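Local coordinates for protein fatty acid CoA ligase (Marinactinospora thermotolerans, PDB 6SQ8) that belongs to the ANL superfamily of AMP-binding enzymes and binds adenosine monophosphate, at residues A[31-42]-A[61-70]; A[317-325]-A[384-392]. All coordinates share one frame; numbering follows the deposited sequence.

Contact 1. Residues A[31-42]-A[61-70]; sequences LRHQVRLLAHAL and WRAIALRLAV
A65 and A69 of helix 61-72 press as two small knobs into helix 28-44, a knobs-into-holes crossing in the N-terminal AMP-binding part of this ANL-family chain. A65 sits among L31, Q34, V35 and L38; A69, one turn on, among V35, L38, A39 and L42. The small knobs let the axes of 31-42 and 61-70 approach to 8.4 Å, at a crossing angle of -52°.

L31 and L42 close the holes with their CD1 ends, L38 with both CB and CD1. L31 CD1 lies 3.7 Å from A65 CB, and L38 CD1 touches the same methyl while resting against the backbone at L66. V35 divides its branches: CG2, beside its backbone N, meets A65 and L68 CD2, whereas CG1, anti to that N (chi1 175°), reaches toward A69. At the far end L42 CD1 meets V70 CG2 at 4.1 Å.

The polar end is built differently. W61 brings its six-membered ring to Q34, whose amide plane stands 80° from the indole, and L31 CD1 approaches the edge of that indole near its plane. R62 runs extended from CG to NE across one indole face, and a face of its guanidinium lies against W61 CZ2. No hydrogen bond joins the helices here; Q34, bent at chi2, carries its NE2 to 3.6 Å from R62 NE.

Around this core, M11 of helix 5-13 packs against V35 and L68, and L214 of helix 205-215 on L31; L136 touches Q34 and I135 touches L38. Innermost, the A69 methyl rests on the opposing backbone itself, its CB 3.8 Å from V35 O.

Contact 2. Residues A[317-325]-A[384-392]; sequences ELLTAVGRP and FDEDGHLHL
An antiparallel strand pairing beside the AMP pocket joins 321-323 to 390-392, and its regular part is short. G323 and L390 form the hydrogen-bonded pair: L390 N donates to G323 O at 2.8 Å, and V322 N gives L390 O a 2.9 Å bond. At phi 119° a beta carbon on G323 would run into the carbonyl O of V322, which fits a glycine here.

Two histidines carry the side-chain contact. The H389 ring is sandwiched: L318 CD1 lies over one face, 3.9 Å from the centroid, and R324 CG over the opposite face, both as CH-pi contacts. Further along R324, the CE1/NE2 end of the imidazole comes over one face of the guanidinium, the planes 44° apart, while NE and NH2 make weak bonds to D387 O. The H391 ring takes the A321 methyl centrally over one face, 3.7 Å from the centroid, and its NE2 gives E317 O a weak but nearly straight hydrogen bond (3.4 Å). Where the strands part, a water bridges T320 O and L392 N.

In the turn before H389, with CG of D385 between N and carbonyl carbon (chi1 68°), OD1 accepts D387 N, making an Asx turn, and also H389 N from the opposite face of the carboxylate.

V322 CG1 meets L392 CD1 at 3.7 Å, and both residues touch the bound AMP. Y297 of strand 293-299 packs on V322, L390 and L392. P325 CG comes to the edge of the F384 ring, and V331 of strand 330-334 touches both; helix 409-418 meets T320 through H414 and L392 through R410.

Overall arrangement
Contacts 1 and 2 lie on opposite sides of the chain's centre, their own centres 40 Å apart and their nearest atoms about 22 Å apart, so neither touches the other. They follow in series along the chain, the helix pair closing before the strand pair opens. Only contact 2 reaches a ligand directly: the side chain of V322 is about 4 Å from the bound AMP and about 9 Å from the bound 1-ethanoyl-9H-pyrido[3,4-b]indole-3-carboxylic acid. On the side of contact 1, I64 packs on helix 205-215, whose first residue, L205, lines the pocket of that second ligand.

Contact 1. Residues A[31-42]-A[61-70]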
loop_
_atom_site.group_PDB
_atom_site.type_symbol
_atom_site.label_atom_id
_atom_site.label_comp_id
_atom_site.label_asym_id
_atom_site.label_seq_id
_atom_site.Cartn_x
_atom_site.Cartn_y
_atom_site.Cartn_z
ATOM N N LEU A 31 -3.645 13.805 22.198
ATOM C CA LEU A 31 -4.223 13.320 20.941
ATOM C C LEU A 31 -5.722 13.058 21.131
ATOM O O LEU A 31 -6.545 13.434 20.273
ATOM C CB LEU A 31 -3.488 12.057 20.485
ATOM C CG LEU A 31 -4.105 11.334 19.285
ATOM C CD1 LEU A 31 -4.126 12.213 18.045
ATOM C CD2 LEU A 31 -3.380 10.025 19.015
ATOM N N ARG A 32 -6.066 12.407 22.251
ATOM C CA ARG A 32 -7.463 12.128 22.604
ATOM C C ARG A 32 -8.251 13.443 22.574
ATOM O O ARG A 32 -9.309 13.525 21.922
ATOM C CB ARG A 32 -7.561 11.469 23.984
ATOM C CG ARG A 32 -7.174 10.001 24.037
ATOM C CD ARG A 32 -6.902 9.592 25.481
ATOM N NE ARG A 32 -6.498 8.201 25.661
ATOM C CZ ARG A 32 -7.295 7.154 25.434
ATOM N NH1 ARG A 32 -8.560 7.350 25.091
ATOM N NH2 ARG A 32 -6.817 5.918 25.513
ATOM N N HIS A 33 -7.684 14.467 23.233
ATOM C CA HIS A 33 -8.249 15.803 23.279
ATOM C C HIS A 33 -8.525 16.327 21.851
ATOM O O HIS A 33 -9.600 16.877 21.581
ATOM C CB HIS A 33 -7.343 16.738 24.103
ATOM C CG HIS A 33 -7.839 18.152 24.143
ATOM N ND1 HIS A 33 -7.568 19.074 23.129
ATOM C CD2 HIS A 33 -8.614 18.806 25.044
ATOM C CE1 HIS A 33 -8.147 20.225 23.419
ATOM N NE2 HIS A 33 -8.797 20.083 24.585
ATOM N N GLN A 34 -7.563 16.149 20.939
ATOM C CA GLN A 34 -7.684 16.667 19.569
ATOM C C GLN A 34 -8.796 15.949 18.798
ATOM O O GLN A 34 -9.449 16.550 17.954
ATOM C CB GLN A 34 -6.351 16.570 18.832
ATOM C CG GLN A 34 -5.695 17.933 18.712
ATOM C CD GLN A 34 -6.140 18.696 17.492
ATOM O OE1 GLN A 34 -6.629 18.134 16.515
ATOM N NE2 GLN A 34 -5.954 20.003 17.532
ATOM N N VAL A 35 -8.994 14.662 19.081
ATOM C CA VAL A 35 -10.031 13.910 18.412
ATOM C C VAL A 35 -11.387 14.484 18.834
ATOM O O VAL A 35 -12.265 14.706 17.986
ATOM C CB VAL A 35 -9.935 12.401 18.704
ATOM C CG1 VAL A 35 -11.103 11.645 18.079
ATOM C CG2 VAL A 35 -8.615 11.822 18.220
ATOM N N ARG A 36 -11.532 14.715 20.144
ATOM C CA ARG A 36 -12.766 15.241 20.724
ATOM C C ARG A 36 -13.085 16.596 20.076
ATOM O O ARG A 36 -14.211 16.837 19.602
ATOM C CB ARG A 36 -12.620 15.415 22.238
ATOM C CG ARG A 36 -12.425 14.140 23.041
ATOM C CD ARG A 36 -12.367 14.477 24.513
ATOM N NE ARG A 36 -11.613 13.487 25.258
ATOM C CZ ARG A 36 -10.597 13.760 26.066
ATOM N NH1 ARG A 36 -10.209 15.016 26.215
ATOM N NH2 ARG A 36 -10.008 12.788 26.761
ATOM N N LEU A 37 -12.063 17.454 20.043
ATOM C CA LEU A 37 -12.141 18.786 19.479
ATOM C C LEU A 37 -12.616 18.736 18.021
ATOM O O LEU A 37 -13.603 19.367 17.656
ATOM C CB LEU A 37 -10.753 19.421 19.591
ATOM C CG LEU A 37 -10.710 20.942 19.415
ATOM C CD1 LEU A 37 -9.639 21.544 20.320
ATOM C CD2 LEU A 37 -10.484 21.338 17.961
ATOM N N LEU A 38 -11.897 17.974 17.193
ATOM C CA LEU A 38 -12.171 17.899 15.774
ATOM C C LEU A 38 -13.536 17.251 15.538
ATOM O O LEU A 38 -14.253 17.642 14.617
ATOM C CB LEU A 38 -11.071 17.069 15.108
ATOM C CG LEU A 38 -9.693 17.703 15.056
ATOM C CD1 LEU A 38 -8.684 16.728 14.521
ATOM C CD2 LEU A 38 -9.706 18.910 14.164
ATOM N N ALA A 39 -13.863 16.243 16.357
ATOM C CA ALA A 39 -15.133 15.550 16.259
ATOM C C ALA A 39 -16.279 16.552 16.456
ATOM O O ALA A 39 -17.163 16.660 15.619
ATOM C CB ALA A 39 -15.189 14.437 17.269
ATOM N N HIS A 40 -16.219 17.291 17.564
ATOM C CA HIS A 40 -17.219 18.315 17.888
ATOM C C HIS A 40 -17.325 19.355 16.752
ATOM O O HIS A 40 -18.413 19.651 16.270
ATOM C CB HIS A 40 -16.889 18.948 19.244
ATOM C CG HIS A 40 -17.909 19.945 19.682
ATOM N ND1 HIS A 40 -17.842 21.296 19.353
ATOM C CD2 HIS A 40 -19.008 19.790 20.450
ATOM C CE1 HIS A 40 -18.865 21.924 19.897
ATOM N NE2 HIS A 40 -19.601 21.020 20.556
ATOM N N ALA A 41 -16.186 19.880 16.296
ATOM C CA ALA A 41 -16.160 20.905 15.266
ATOM C C ALA A 41 -16.838 20.430 13.969
ATOM O O ALA A 41 -17.548 21.200 13.314
ATOM C CB ALA A 41 -14.734 21.319 15.010
ATOM N N LEU A 42 -16.589 19.170 13.582
ATOM C CA LEU A 42 -17.132 18.586 12.328
ATOM C C LEU A 42 -18.642 18.354 12.480
ATOM O O LEU A 42 -19.401 18.565 11.532
ATOM C CB LEU A 42 -16.422 17.258 12.027
ATOM C CG LEU A 42 -14.978 17.339 11.551
ATOM C CD1 LEU A 42 -14.284 16.004 11.744
ATOM C CD2 LEU A 42 -14.914 17.742 10.095
ATOM N N TRP A 61 0.673 14.816 12.980
ATOM C CA TRP A 61 -0.014 14.108 14.034
ATOM C C TRP A 61 -1.492 14.504 14.094
ATOM O O TRP A 61 -2.333 13.717 14.508
ATOM C CB TRP A 61 0.686 14.322 15.372
ATOM C CG TRP A 61 0.504 15.668 15.997
ATOM C CD1 TRP A 61 1.359 16.725 15.930
ATOM C CD2 TRP A 61 -0.564 16.075 16.860
ATOM N NE1 TRP A 61 0.896 17.767 16.684
ATOM C CE2 TRP A 61 -0.282 17.396 17.267
ATOM C CE3 TRP A 61 -1.736 15.464 17.322
ATOM C CZ2 TRP A 61 -1.134 18.113 18.103
ATOM C CZ3 TRP A 61 -2.579 16.177 18.149
ATOM C CH2 TRP A 61 -2.276 17.482 18.535
ATOM N N ARG A 62 -1.811 15.722 13.676
ATOM C CA ARG A 62 -3.199 16.169 13.684
ATOM C C ARG A 62 -4.004 15.401 12.627
ATOM O O ARG A 62 -5.195 15.187 12.792
ATOM C CB ARG A 62 -3.308 17.683 13.484
ATOM C CG ARG A 62 -3.048 18.491 14.754
ATOM C CD ARG A 62 -3.217 19.987 14.490
ATOM N NE ARG A 62 -2.920 20.797 15.672
ATOM C CZ ARG A 62 -1.688 21.063 16.103
ATOM N NH1 ARG A 62 -0.628 20.619 15.451
ATOM N NH2 ARG A 62 -1.514 21.752 17.214
ATOM N N ALA A 63 -3.352 14.971 11.555
ATOM C CA ALA A 63 -4.044 14.246 10.493
ATOM C C ALA A 63 -4.463 12.848 10.975
ATOM O O ALA A 63 -5.417 12.259 10.436
ATOM C CB ALA A 63 -3.182 14.173 9.251
ATOM N N ILE A 64 -3.718 12.319 11.950
ATOM C CA ILE A 64 -4.024 11.055 12.612
ATOM C C ILE A 64 -5.354 11.204 13.371
ATOM O O ILE A 64 -6.263 10.326 13.250
ATOM C CB ILE A 64 -2.863 10.614 13.538
ATOM C CG1 ILE A 64 -1.619 10.239 12.738
ATOM C CG2 ILE A 64 -3.289 9.482 14.452
ATOM C CD1 ILE A 64 -0.444 9.836 13.585
ATOM N N ALA A 65 -5.448 12.304 14.143
ATOM C CA ALA A 65 -6.632 12.691 14.906
ATOM C C ALA A 65 -7.820 12.909 13.967
ATOM O O ALA A 65 -8.944 12.533 14.299
ATOM C CB ALA A 65 -6.345 13.932 15.711
ATOM N N LEU A 66 -7.573 13.535 12.811
ATOM C CA LEU A 66 -8.655 13.916 11.914
ATOM C C LEU A 66 -9.369 12.653 11.419
ATOM O O LEU A 66 -10.589 12.614 11.386
ATOM C CB LEU A 66 -8.123 14.753 10.746
ATOM C CG LEU A 66 -9.147 15.107 9.662
ATOM C CD1 LEU A 66 -10.284 15.904 10.259
ATOM C CD2 LEU A 66 -8.521 15.877 8.514
ATOM N N ARG A 67 -8.598 11.636 11.022
ATOM C CA ARG A 67 -9.176 10.416 10.438
ATOM C C ARG A 67 -10.079 9.757 11.486
ATOM O O ARG A 67 -11.215 9.354 11.198
ATOM C CB ARG A 67 -8.080 9.456 9.975
ATOM C CG ARG A 67 -8.559 8.203 9.237
ATOM C CD ARG A 67 -7.486 7.122 9.254
ATOM N NE ARG A 67 -7.516 6.165 8.151
ATOM C CZ ARG A 67 -6.690 6.179 7.111
ATOM N NH1 ARG A 67 -5.914 7.232 6.912
ATOM N NH2 ARG A 67 -6.642 5.148 6.282
ATOM N N LEU A 68 -9.552 9.689 12.708
ATOM C CA LEU A 68 -10.189 9.046 13.814
ATOM C C LEU A 68 -11.478 9.804 14.156
ATOM O O LEU A 68 -12.506 9.192 14.436
ATOM C CB LEU A 68 -9.183 9.026 14.970
ATOM C CG LEU A 68 -9.452 8.043 16.100
ATOM C CD1 LEU A 68 -9.999 6.725 15.584
ATOM C CD2 LEU A 68 -8.189 7.816 16.907
ATOM N N ALA A 69 -11.421 11.138 14.095
ATOM C CA ALA A 69 -12.581 11.988 14.357
ATOM C C ALA A 69 -13.654 11.771 13.281
ATOM O O ALA A 69 -14.810 11.571 13.606
ATOM C CB ALA A 69 -12.162 13.431 14.448
ATOM N N VAL A 70 -13.261 11.785 12.008
ATOM C CA VAL A 70 -14.192 11.559 10.914
ATOM C C VAL A 70 -14.913 10.221 11.098
ATOM O O VAL A 70 -16.097 10.095 10.782
ATOM C CB VAL A 70 -13.477 11.607 9.554
ATOM C CG1 VAL A 70 -14.341 11.025 8.432
ATOM C CG2 VAL A 70 -13.013 13.026 9.219
#

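Contact 2. Residues A[317-325]-A[384-392]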
loop_
_atom_site.group_PDB
_atom_site.type_symbol
_atom_site.label_atom_id
_atom_site.label_comp_id
_atom_site.label_asym_id
_atom_site.label_seq_id
_atom_site.Cartn_x
_atom_site.Cartn_y
_atom_site.Cartn_z
ATOM N N GLU A 317 14.459 -19.981 -1.950
ATOM C CA GLU A 317 13.293 -20.474 -2.699
ATOM C C GLU A 317 12.063 -19.577 -2.473
ATOM O O GLU A 317 11.182 -19.501 -3.333
ATOM C CB GLU A 317 12.886 -21.889 -2.298
ATOM C CG GLU A 317 14.043 -22.804 -1.932
ATOM C CD GLU A 317 14.247 -22.985 -0.431
ATOM O OE1 GLU A 317 13.269 -23.377 0.268
ATOM O OE2 GLU A 317 15.380 -22.735 0.056
ATOM N N LEU A 318 11.988 -18.907 -1.317
ATOM C CA LEU A 318 10.823 -18.116 -0.939
ATOM C C LEU A 318 10.992 -16.633 -1.286
ATOM O O LEU A 318 10.082 -15.830 -1.021
ATOM C CB LEU A 318 10.602 -18.281 0.565
ATOM C CG LEU A 318 10.293 -19.696 1.026
ATOM C CD1 LEU A 318 9.996 -19.694 2.512
ATOM C CD2 LEU A 318 9.131 -20.279 0.241
ATOM N N LEU A 319 12.126 -16.238 -1.861
ATOM C CA LEU A 319 12.335 -14.831 -2.191
ATOM C C LEU A 319 11.443 -14.398 -3.356
ATOM O O LEU A 319 11.349 -13.244 -3.625
ATOM C CB LEU A 319 13.815 -14.609 -2.510
ATOM C CG LEU A 319 14.761 -14.730 -1.320
ATOM C CD1 LEU A 319 16.197 -14.624 -1.787
ATOM C CD2 LEU A 319 14.461 -13.676 -0.277
ATOM N N THR A 320 10.781 -15.340 -4.024
ATOM C CA THR A 320 9.823 -15.012 -5.067
ATOM C C THR A 320 8.386 -15.094 -4.539
ATOM O O THR A 320 7.442 -15.014 -5.328
ATOM C CB THR A 320 9.978 -15.948 -6.269
ATOM O OG1 THR A 320 9.891 -17.316 -5.844
ATOM C CG2 THR A 320 11.283 -15.692 -6.990
ATOM N N ALA A 321 8.230 -15.239 -3.213
ATOM C CA ALA A 321 6.939 -15.457 -2.589
ATOM C C ALA A 321 6.480 -14.216 -1.819
ATOM O O ALA A 321 7.274 -13.356 -1.446
ATOM C CB ALA A 321 7.014 -16.632 -1.661
ATOM N N VAL A 322 5.161 -14.163 -1.589
ATOM C CA VAL A 322 4.509 -13.138 -0.775
ATOM C C VAL A 322 4.306 -13.690 0.629
ATOM O O VAL A 322 4.156 -12.921 1.581
ATOM C CB VAL A 322 3.178 -12.681 -1.394
ATOM C CG1 VAL A 322 3.405 -11.863 -2.647
ATOM C CG2 VAL A 322 2.243 -13.841 -1.696
ATOM N N GLY A 323 4.295 -15.020 0.726
ATOM C CA GLY A 323 4.307 -15.723 1.985
ATOM C C GLY A 323 3.070 -16.569 2.167
ATOM O O GLY A 323 2.342 -16.841 1.217
ATOM N N ARG A 324 2.848 -16.985 3.419
ATOM C CA ARG A 324 1.649 -17.687 3.809
ATOM C C ARG A 324 0.519 -16.673 3.954
ATOM O O ARG A 324 0.748 -15.558 4.392
ATOM C CB ARG A 324 1.880 -18.460 5.109
ATOM C CG ARG A 324 2.638 -19.772 4.935
ATOM C CD ARG A 324 2.326 -20.771 6.033
ATOM N NE ARG A 324 3.142 -21.971 5.909
ATOM C CZ ARG A 324 4.386 -22.083 6.376
ATOM N NH1 ARG A 324 4.988 -21.044 6.936
ATOM N NH2 ARG A 324 5.043 -23.225 6.260
ATOM N N PRO A 325 -0.732 -17.011 3.576
ATOM C CA PRO A 325 -1.873 -16.143 3.860
ATOM C C PRO A 325 -1.984 -15.886 5.368
ATOM O O PRO A 325 -1.624 -16.740 6.170
ATOM C CB PRO A 325 -3.087 -16.941 3.374
ATOM C CG PRO A 325 -2.508 -17.879 2.339
ATOM C CD PRO A 325 -1.130 -18.239 2.872
ATOM N N PHE A 384 0.730 -21.740 -5.293
ATOM C CA PHE A 384 1.271 -22.157 -4.017
ATOM C C PHE A 384 2.365 -23.205 -4.238
ATOM O O PHE A 384 2.276 -24.021 -5.166
ATOM C CB PHE A 384 0.179 -22.749 -3.123
ATOM C CG PHE A 384 -0.755 -21.738 -2.504
ATOM C CD1 PHE A 384 -0.456 -21.155 -1.281
ATOM C CD2 PHE A 384 -1.938 -21.376 -3.140
ATOM C CE1 PHE A 384 -1.312 -20.218 -0.721
ATOM C CE2 PHE A 384 -2.785 -20.437 -2.575
ATOM C CZ PHE A 384 -2.469 -19.851 -1.374
ATOM N N ASP A 385 3.375 -23.185 -3.353
ATOM C CA ASP A 385 4.457 -24.148 -3.374
ATOM C C ASP A 385 4.090 -25.300 -2.426
ATOM O O ASP A 385 3.019 -25.301 -1.846
ATOM C CB ASP A 385 5.787 -23.444 -3.087
ATOM C CG ASP A 385 5.949 -22.899 -1.682
ATOM O OD1 ASP A 385 5.220 -23.339 -0.809
ATOM O OD2 ASP A 385 6.820 -22.046 -1.476
ATOM N N GLU A 386 4.994 -26.277 -2.287
ATOM C CA GLU A 386 4.808 -27.464 -1.435
ATOM C C GLU A 386 4.552 -27.083 0.034
ATOM O O GLU A 386 3.878 -27.828 0.724
ATOM C CB GLU A 386 6.043 -28.363 -1.509
ATOM C CG GLU A 386 6.190 -29.117 -2.818
ATOM C CD GLU A 386 7.314 -30.150 -2.757
ATOM O OE1 GLU A 386 8.409 -29.815 -2.201
ATOM O OE2 GLU A 386 7.079 -31.299 -3.231
ATOM N N ASP A 387 5.088 -25.950 0.511
ATOM C CA ASP A 387 4.987 -25.563 1.934
ATOM C C ASP A 387 3.869 -24.539 2.175
ATOM O O ASP A 387 3.748 -24.024 3.273
ATOM C CB ASP A 387 6.316 -25.007 2.452
ATOM C CG ASP A 387 7.426 -26.045 2.598
ATOM O OD1 ASP A 387 7.123 -27.271 2.493
ATOM O OD2 ASP A 387 8.604 -25.617 2.793
ATOM N N GLY A 388 3.072 -24.227 1.151
ATOM C CA GLY A 388 1.879 -23.367 1.280
ATOM C C GLY A 388 2.161 -21.875 1.236
ATOM O O GLY A 388 1.357 -21.093 1.727
ATOM N N HIS A 389 3.293 -21.463 0.649
ATOM C CA HIS A 389 3.591 -20.057 0.399
ATOM C C HIS A 389 3.043 -19.682 -0.973
ATOM O O HIS A 389 3.191 -20.441 -1.926
ATOM C CB HIS A 389 5.091 -19.789 0.472
ATOM C CG HIS A 389 5.670 -19.972 1.832
ATOM N ND1 HIS A 389 6.163 -21.185 2.252
ATOM C CD2 HIS A 389 5.875 -19.101 2.847
ATOM C CE1 HIS A 389 6.635 -21.062 3.479
ATOM N NE2 HIS A 389 6.465 -19.795 3.865
ATOM N N LEU A 390 2.420 -18.505 -1.066
ATOM C CA LEU A 390 1.873 -18.041 -2.307
ATOM C C LEU A 390 2.988 -17.341 -3.090
ATOM O O LEU A 390 3.778 -16.568 -2.517
ATOM C CB LEU A 390 0.711 -17.090 -2.016
ATOM C CG LEU A 390 0.070 -16.438 -3.242
ATOM C CD1 LEU A 390 -0.541 -17.481 -4.160
ATOM C CD2 LEU A 390 -0.977 -15.429 -2.828
ATOM N N HIS A 391 3.051 -17.643 -4.396
ATOM C CA HIS A 391 3.971 -17.012 -5.322
ATOM C C HIS A 391 3.163 -16.315 -6.427
ATOM O O HIS A 391 2.372 -16.955 -7.120
ATOM C CB HIS A 391 4.893 -18.058 -5.948
ATOM C CG HIS A 391 5.966 -18.581 -5.056
ATOM N ND1 HIS A 391 5.736 -19.564 -4.105
ATOM C CD2 HIS A 391 7.293 -18.334 -5.023
ATOM C CE1 HIS A 391 6.875 -19.876 -3.513
ATOM N NE2 HIS A 391 7.844 -19.127 -4.055
ATOM N N LEU A 392 3.391 -15.014 -6.619
ATOM C CA LEU A 392 2.715 -14.283 -7.661
ATOM C C LEU A 392 3.583 -14.284 -8.920
ATOM O O LEU A 392 4.718 -13.839 -8.863
ATOM C CB LEU A 392 2.475 -12.842 -7.210
ATOM C CG LEU A 392 1.591 -12.684 -5.966
ATOM C CD1 LEU A 392 1.369 -11.213 -5.638
ATOM C CD2 LEU A 392 0.254 -13.409 -6.104
HETATM O O HOH W 1 5.466 -13.094 -5.299
#